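Local coordinates for inorganic pyrophosphatase (Coxiella burnetii, PDB 3TR4) that catalyses the hydrolysis of inorganic pyrophosphate to two phosphate ions, very probably with magnesium as cofactor, and assembles as a homohexamer, at the interface of chains A and B. Numbering follows the deposited sequence. Chains: chain A/B, Inorganic pyrophosphatase.

The interface of chains A and B. Residues chain A 26, 29, 50, 52; chain B 26, 29, 50, 52.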
# COMPACT_ATOMS: atom_id res chain seq x y z
N ASN A 26 -5.52 -3.95 11.03
CA ASN A 26 -5.41 -2.67 10.33
C ASN A 26 -6.48 -2.47 9.26
O ASN A 26 -6.47 -1.47 8.55
CB ASN A 26 -4.03 -2.49 9.71
CG ASN A 26 -3.00 -2.04 10.72
OD1 ASN A 26 -2.89 -0.85 11.01
ND2 ASN A 26 -2.24 -2.98 11.26
N GLU A 29 -12.48 -0.93 7.57
CA GLU A 29 -13.29 0.02 6.82
C GLU A 29 -14.41 -0.72 6.08
O GLU A 29 -15.53 -0.23 5.99
CB GLU A 29 -12.43 0.83 5.84
CG GLU A 29 -11.39 1.71 6.53
CD GLU A 29 -10.51 2.45 5.55
OE1 GLU A 29 -9.52 1.86 5.06
OE2 GLU A 29 -10.80 3.64 5.26
N SER A 50 -13.48 6.47 11.80
CA SER A 50 -12.11 6.52 11.30
C SER A 50 -11.20 5.66 12.17
O SER A 50 -10.29 6.17 12.82
CB SER A 50 -11.61 7.96 11.25
OG SER A 50 -10.71 8.14 10.16
N ARG A 52 -9.44 1.38 12.81
CA ARG A 52 -8.96 0.15 12.19
C ARG A 52 -8.79 -0.94 13.24
O ARG A 52 -8.39 -0.66 14.37
CB ARG A 52 -7.63 0.39 11.49
CG ARG A 52 -7.63 1.57 10.54
CD ARG A 52 -8.39 1.27 9.26
NE ARG A 52 -8.13 2.31 8.26
CZ ARG A 52 -8.82 3.44 8.15
NH1 ARG A 52 -9.84 3.68 8.98
NH2 ARG A 52 -8.51 4.32 7.22
N ASN B 26 -6.03 9.18 6.59
CA ASN B 26 -5.79 7.76 6.84
C ASN B 26 -4.50 7.47 7.60
O ASN B 26 -4.19 6.32 7.90
CB ASN B 26 -5.83 6.95 5.54
CG ASN B 26 -7.21 6.90 4.93
OD1 ASN B 26 -8.21 6.82 5.65
ND2 ASN B 26 -7.28 6.97 3.61
N GLU B 29 -0.84 7.06 12.83
CA GLU B 29 -0.04 6.16 13.66
C GLU B 29 1.27 6.81 14.06
O GLU B 29 1.80 6.56 15.14
CB GLU B 29 0.21 4.83 12.94
CG GLU B 29 -1.06 4.04 12.69
CD GLU B 29 -0.78 2.59 12.35
OE1 GLU B 29 -0.89 2.23 11.16
OE2 GLU B 29 -0.45 1.82 13.27
N SER B 50 -6.17 2.84 17.64
CA SER B 50 -6.72 2.34 16.39
C SER B 50 -7.35 3.45 15.55
O SER B 50 -7.92 3.19 14.49
CB SER B 50 -7.74 1.23 16.65
OG SER B 50 -8.87 1.73 17.35
N ARG B 52 -7.59 6.70 13.06
CA ARG B 52 -6.87 7.21 11.90
C ARG B 52 -7.49 8.54 11.48
O ARG B 52 -8.71 8.70 11.53
CB ARG B 52 -6.93 6.22 10.73
CG ARG B 52 -6.37 4.83 11.02
CD ARG B 52 -4.86 4.84 11.26
NE ARG B 52 -4.33 3.48 11.33
CZ ARG B 52 -4.16 2.78 12.45
NH1 ARG B 52 -4.46 3.32 13.62
NH2 ARG B 52 -3.68 1.55 12.39
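Two arginines, A:Arg52 and B:Arg52, meet across the local two-fold axis of this subunit interface in the homohexameric pyrophosphatase and form the tightly packed centre of this patch. Their side chains cross obliquely, with CG of A:Arg52 3.5 Å from CG of B:Arg52. In each, CG lies anti to the carbonyl carbon and the chain bends at chi2, so that the guanidinium folds back and turns a face to the partner's CG methylene. CG of B:Arg52 lies over the centre of the A:Arg52 guanidinium, whereas CG of A:Arg52 is offset toward the rim of the B:Arg52 guanidinium. The opposite face is covered from its own chain: the carboxylate carbon of A:Glu29 sits over the centre of the A:Arg52 guanidinium, and CG of B:Glu29 over that of B:Arg52. Salt bridges join NH2 of A:Arg52 to OE2 of A:Glu29 (3.1 Å) and NH2 of B:Arg52 to OE1 of B:Glu29 (3.1 Å). These carboxylates probably offset the like charges of the two guanidinium groups.

Main-chain bonds fix the roots of the arginines. The amide N of B:Arg52 donates almost straight to O of A:Ser50 (2.8 Å, 167° at H), whereas the twin bond from N of A:Arg52 to O of B:Ser50 (2.9 Å) is more bent. The serine hydroxyls break the symmetry: OG of A:Ser50 donates to O of B:Arg52, while OG of B:Ser50 stands between the backbone N and the carbonyl carbon, the crowded position (chi1 65°), and makes no such bond to O of A:Arg52, 3.9 Å away.

The asparagine rim is looser. OD1 of A:Asn26 lies at the edge of the B:Arg52 guanidinium and accepts a bent hydrogen bond from NH2 (2.9 Å, 130° at H), the side chains crossing near a right angle. Around B:Asn26 the corresponding contact is not a hydrogen bond, because the N-H of A:Arg52 points elsewhere. All four positions lie in loops: Asn26 and Glu29 between strands 16-23 and 30-35, Ser50 and Arg52 between strands 40-46 and 56-59.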